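Local coordinates for nucleoprotein (Rift valley fever virus, PDB 3OV9) that encapsidates the viral genomic RNA, protecting it from nucleases, and forms ring-shaped hexamers needed to build the nucleocapsid, at residues 31-36 against 107-112; 169-174 against 235-240. One frame throughout, in Å; residues are numbered along the deposited sequence.

The two contacts lie in different parts of an all-helical fold and follow one another along the chain: contact 1 (31-36 against 107-112) is complete before contact 2 (169-174 against 235-240) begins. Their centres are 23 Å apart and their nearest atoms about 10 Å apart, so they do not touch. The centre of contact 1 lies about 8 Å from the centre of the chain, and the contact includes Gln31, Gly32 and Phe33 of the nitrite pocket; Phe33 is, by similarity, also an RNA-binding residue. The centre of contact 2 lies about 15 Å from that of the chain, away from the RNA-binding residues and the nitrite pocket, and the contact packs the C-terminal helix 232-243 onto helix 159-180.

Contact 1: residues 31-36 against 107-112. With NO2 (nitrite ion), chain D.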
loop_
_atom_site.group_PDB
_atom_site.type_symbol
_atom_site.label_atom_id
_atom_site.label_comp_id
_atom_site.label_asym_id
_atom_site.label_seq_id
_atom_site.Cartn_x
_atom_site.Cartn_y
_atom_site.Cartn_z
ATOM N N GLN A 31 29.013 8.853 -17.359
ATOM C CA GLN A 31 28.849 10.025 -18.224
ATOM C C GLN A 31 27.367 10.368 -18.325
ATOM O O GLN A 31 26.563 9.531 -18.743
ATOM C CB GLN A 31 29.434 9.787 -19.624
ATOM C CG GLN A 31 29.338 11.014 -20.543
ATOM C CD GLN A 31 29.858 10.774 -21.948
ATOM O OE1 GLN A 31 29.184 10.163 -22.782
ATOM N NE2 GLN A 31 31.055 11.276 -22.226
ATOM N N GLY A 32 27.020 11.595 -17.941
ATOM C CA GLY A 32 25.637 12.077 -18.000
ATOM C C GLY A 32 25.196 12.487 -19.396
ATOM O O GLY A 32 24.040 12.278 -19.777
ATOM N N PHE A 33 26.116 13.076 -20.157
ATOM C CA PHE A 33 25.852 13.505 -21.530
ATOM C C PHE A 33 27.168 13.642 -22.295
ATOM O O PHE A 33 28.240 13.747 -21.693
ATOM C CB PHE A 33 25.079 14.837 -21.554
ATOM C CG PHE A 33 25.940 16.040 -21.287
ATOM C CD1 PHE A 33 26.259 16.925 -22.313
ATOM C CD2 PHE A 33 26.454 16.279 -20.016
ATOM C CE1 PHE A 33 27.067 18.027 -22.074
ATOM C CE2 PHE A 33 27.271 17.381 -19.769
ATOM C CZ PHE A 33 27.576 18.255 -20.801
ATOM N N ASP A 34 27.070 13.665 -23.618
ATOM C CA ASP A 34 28.229 13.751 -24.496
ATOM C C ASP A 34 28.205 15.097 -25.212
ATOM O O ASP A 34 27.521 15.247 -26.224
ATOM C CB ASP A 34 28.176 12.598 -25.504
ATOM C CG ASP A 34 29.429 12.489 -26.361
ATOM O OD1 ASP A 34 30.093 13.511 -26.637
ATOM O OD2 ASP A 34 29.740 11.355 -26.779
ATOM N N ALA A 35 28.960 16.059 -24.681
ATOM C CA ALA A 35 28.952 17.443 -25.180
ATOM C C ALA A 35 29.340 17.586 -26.653
ATOM O O ALA A 35 28.700 18.339 -27.394
ATOM C CB ALA A 35 29.831 18.323 -24.312
ATOM N N ARG A 36 30.384 16.874 -27.075
ATOM C CA ARG A 36 30.831 16.925 -28.470
ATOM C C ARG A 36 29.753 16.430 -29.433
ATOM O O ARG A 36 29.552 17.020 -30.498
ATOM C CB ARG A 36 32.131 16.133 -28.665
ATOM C CG ARG A 36 33.353 16.798 -28.062
ATOM C CD ARG A 36 34.575 15.884 -28.120
ATOM N NE ARG A 36 35.728 16.486 -27.453
ATOM C CZ ARG A 36 35.990 16.390 -26.151
ATOM N NH1 ARG A 36 35.185 15.705 -25.346
ATOM N NH2 ARG A 36 37.066 16.984 -25.651
ATOM N N VAL A 107 21.525 20.628 -24.361
ATOM C CA VAL A 107 21.958 21.851 -25.040
ATOM C C VAL A 107 22.543 22.845 -24.026
ATOM O O VAL A 107 23.638 23.377 -24.231
ATOM C CB VAL A 107 20.815 22.492 -25.872
ATOM C CG1 VAL A 107 21.263 23.826 -26.475
ATOM C CG2 VAL A 107 20.366 21.536 -26.980
ATOM N N ALA A 108 21.822 23.070 -22.929
ATOM C CA ALA A 108 22.284 23.953 -21.857
ATOM C C ALA A 108 23.611 23.488 -21.255
ATOM O O ALA A 108 24.488 24.304 -20.963
ATOM C CB ALA A 108 21.216 24.079 -20.768
ATOM N N ALA A 109 23.754 22.174 -21.086
ATOM C CA ALA A 109 24.948 21.598 -20.471
ATOM C C ALA A 109 26.169 21.667 -21.383
ATOM O O ALA A 109 27.278 21.983 -20.929
ATOM C CB ALA A 109 24.682 20.166 -20.045
ATOM N N ALA A 110 25.966 21.374 -22.663
ATOM C CA ALA A 110 27.058 21.387 -23.631
ATOM C C ALA A 110 27.550 22.802 -23.888
ATOM O O ALA A 110 28.702 22.988 -24.266
ATOM C CB ALA A 110 26.634 20.733 -24.925
ATOM N N LEU A 111 26.670 23.785 -23.680
ATOM C CA LEU A 111 26.983 25.198 -23.904
ATOM C C LEU A 111 26.940 26.021 -22.599
ATOM O O LEU A 111 26.482 27.174 -22.577
ATOM C CB LEU A 111 26.063 25.772 -24.993
ATOM C CG LEU A 111 26.122 25.076 -26.364
ATOM C CD1 LEU A 111 24.899 25.397 -27.215
ATOM C CD2 LEU A 111 27.406 25.416 -27.117
ATOM N N ALA A 112 27.458 25.424 -21.525
ATOM C CA ALA A 112 27.384 25.976 -20.166
ATOM C C ALA A 112 27.994 27.368 -19.991
ATOM O O ALA A 112 27.548 28.149 -19.148
ATOM C CB ALA A 112 27.987 25.001 -19.163
HETATM N N NO2 D . 29.312 15.152 -18.110
HETATM O O1 NO2 D . 30.364 14.869 -19.063
HETATM O O2 NO2 D . 28.457 13.989 -17.999
#
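The ring of Phe33 takes the methyl of Ala109 over one face in a CH-pi contact: CB of Ala109 stands 3.8 Å from the ring centroid. It lies 21° off the ring normal, displaced toward the rim at Phe33 CZ. Ala110 approaches obliquely on that same side of the ring plane, with its backbone N 3.6 Å from Phe33 CE1. The nitrite ion lies across the plane from Ala109, also obliquely, with its N atom 3.4 Å from Phe33 CE2. A chi1 of 78° sets Phe33 CG between the backbone N and the carbonyl carbon, and from there the ring reaches the last turn of helix 104-110. The backbone of the same loop holds the ion: Gly32 N donates to nitrite O2 at 2.8 Å, with a bent N-H...O angle of 139°, and Phe33 N adds a weak bond at 3.3 Å. Two adjacent amides thus converge on one oxygen of a small anion that probably came from the crystallisation liquor. By similarity Phe33 belongs to the RNA-binding surface, as does Arg106, whose side chain is about 4 Å from that of Phe33. Beyond the ring, the methyls of Ala35 and Ala110 meet CB to CB at 4.1 Å, and their small size lets the two backbones come close. Asp34 is the N-cap of helix 35-46, its OD1 accepting a hydrogen bond from Arg37 N. The contact therefore joins the start of helix 35-46 to the end of helix 104-110; Ala110 also packs on Val38, and Val107 on Ile58 of helix 50-63, while Gln5 and Arg8 of a neighbouring subunit reach Arg36 and Leu111.

Contact 2: residues 169-174 against 235-240; sequences HSLYLL and MAAAQA
Leu171 projects from helix 159-180 toward Ala237 and Ala240, which lie about one turn apart on helix 232-243, and both of its methyls are used. CD2 is 4.0 Å from the CB of Ala240 and 4.3 Å from the CB of Ala237, while CD1 rests against the backbone, 3.9 Å from Ala240 C. A chi1 of -174° turns Leu171 CG anti to its own nitrogen and aims the fork at the facing helix. One leucine thus meets two methyls and the backbone of both alanines, CD2 lying 4.1 Å from Ala237 O, with no hydrogen bond across; Leu171 CA and Ala237 CA, the nearest such pair, are 6.8 Å apart. Leu171 and Ala237 are buried, touched also by Met133 of helix 130-136 and by Ala168 respectively. Ala240, by contrast, is partly exposed and leads out to the solvent side of helix 232-243, where Met235 and Gln239 do not meet the other segment. Elsewhere on helix 159-180, Leu173 packs on Phe196 and Met200 of helix 189-204. Such apolar helix-on-helix packing, with a small-residue surface receiving a leucine, fits the orthogonal helical bundle of this nucleoprotein.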
loop_
_atom_site.group_PDB
_atom_site.type_symbol
_atom_site.label_atom_id
_atom_site.label_comp_id
_atom_site.label_asym_id
_atom_site.label_seq_id
_atom_site.Cartn_x
_atom_site.Cartn_y
_atom_site.Cartn_z
ATOM N N HIS A 169 27.777 25.528 -4.953
ATOM C CA HIS A 169 26.910 25.057 -6.038
ATOM C C HIS A 169 25.879 24.052 -5.521
ATOM O O HIS A 169 24.720 24.070 -5.946
ATOM C CB HIS A 169 27.769 24.448 -7.159
ATOM C CG HIS A 169 26.986 23.820 -8.276
ATOM N ND1 HIS A 169 26.005 24.490 -8.976
ATOM C CD2 HIS A 169 27.070 22.589 -8.833
ATOM C CE1 HIS A 169 25.507 23.694 -9.905
ATOM N NE2 HIS A 169 26.136 22.533 -9.840
ATOM N N SER A 170 26.306 23.197 -4.593
ATOM C CA SER A 170 25.440 22.167 -4.008
ATOM C C SER A 170 24.280 22.741 -3.185
ATOM O O SER A 170 23.239 22.089 -3.044
ATOM C CB SER A 170 26.255 21.178 -3.173
ATOM O OG SER A 170 27.142 20.429 -3.995
ATOM N N LEU A 171 24.455 23.953 -2.653
ATOM C CA LEU A 171 23.367 24.640 -1.950
ATOM C C LEU A 171 22.183 24.846 -2.891
ATOM O O LEU A 171 21.042 24.548 -2.528
ATOM C CB LEU A 171 23.826 25.976 -1.349
ATOM C CG LEU A 171 22.801 26.717 -0.476
ATOM C CD1 LEU A 171 22.650 26.053 0.892
ATOM C CD2 LEU A 171 23.168 28.190 -0.319
ATOM N N TYR A 172 22.466 25.339 -4.101
ATOM C CA TYR A 172 21.448 25.463 -5.146
ATOM C C TYR A 172 20.868 24.110 -5.562
ATOM O O TYR A 172 19.652 23.978 -5.709
ATOM C CB TYR A 172 21.988 26.210 -6.377
ATOM C CG TYR A 172 21.267 25.844 -7.658
ATOM C CD1 TYR A 172 20.048 26.439 -7.996
ATOM C CD2 TYR A 172 21.791 24.881 -8.522
ATOM C CE1 TYR A 172 19.378 26.090 -9.169
ATOM C CE2 TYR A 172 21.130 24.523 -9.686
ATOM C CZ TYR A 172 19.927 25.128 -10.006
ATOM O OH TYR A 172 19.283 24.768 -11.168
ATOM N N LEU A 173 21.740 23.120 -5.767
ATOM C CA LEU A 173 21.316 21.798 -6.239
ATOM C C LEU A 173 20.374 21.121 -5.251
ATOM O O LEU A 173 19.475 20.382 -5.652
ATOM C CB LEU A 173 22.519 20.896 -6.527
ATOM C CG LEU A 173 23.371 21.198 -7.763
ATOM C CD1 LEU A 173 24.587 20.293 -7.774
ATOM C CD2 LEU A 173 22.572 21.031 -9.048
ATOM N N LEU A 174 20.592 21.387 -3.965
ATOM C CA LEU A 174 19.725 20.897 -2.895
ATOM C C LEU A 174 18.309 21.462 -3.017
ATOM O O LEU A 174 17.331 20.717 -2.930
ATOM C CB LEU A 174 20.329 21.244 -1.528
ATOM C CG LEU A 174 19.575 20.871 -0.245
ATOM C CD1 LEU A 174 19.410 19.363 -0.109
ATOM C CD2 LEU A 174 20.300 21.441 0.968
ATOM N N MET A 235 32.180 31.616 -0.611
ATOM C CA MET A 235 32.520 31.137 0.732
ATOM C C MET A 235 31.296 31.126 1.644
ATOM O O MET A 235 31.080 30.167 2.389
ATOM C CB MET A 235 33.649 31.969 1.356
ATOM C CG MET A 235 34.991 31.892 0.614
ATOM S SD MET A 235 35.635 30.223 0.332
ATOM C CE MET A 235 36.015 29.689 1.998
ATOM N N ALA A 236 30.494 32.187 1.564
ATOM C CA ALA A 236 29.244 32.281 2.318
ATOM C C ALA A 236 28.286 31.137 1.980
ATOM O O ALA A 236 27.689 30.532 2.875
ATOM C CB ALA A 236 28.578 33.627 2.071
ATOM N N ALA A 237 28.156 30.836 0.689
ATOM C CA ALA A 237 27.272 29.764 0.231
ATOM C C ALA A 237 27.780 28.375 0.616
ATOM O O ALA A 237 26.983 27.482 0.906
ATOM C CB ALA A 237 27.042 29.861 -1.269
ATOM N N ALA A 238 29.102 28.201 0.622
ATOM C CA ALA A 238 29.716 26.942 1.049
ATOM C C ALA A 238 29.415 26.664 2.520
ATOM O O ALA A 238 29.071 25.536 2.887
ATOM C CB ALA A 238 31.226 26.966 0.802
ATOM N N GLN A 239 29.537 27.701 3.348
ATOM C CA GLN A 239 29.215 27.619 4.770
ATOM C C GLN A 239 27.723 27.341 4.976
ATOM O O GLN A 239 27.350 26.542 5.837
ATOM C CB GLN A 239 29.652 28.902 5.494
ATOM C CG GLN A 239 29.177 29.049 6.952
ATOM C CD GLN A 239 29.699 27.964 7.889
ATOM O OE1 GLN A 239 29.025 27.587 8.848
ATOM N NE2 GLN A 239 30.901 27.468 7.624
ATOM N N ALA A 240 26.883 27.989 4.172
ATOM C CA ALA A 240 25.438 27.764 4.215
ATOM C C ALA A 240 25.064 26.311 3.901
ATOM O O ALA A 240 24.148 25.761 4.515
ATOM C CB ALA A 240 24.711 28.726 3.281
#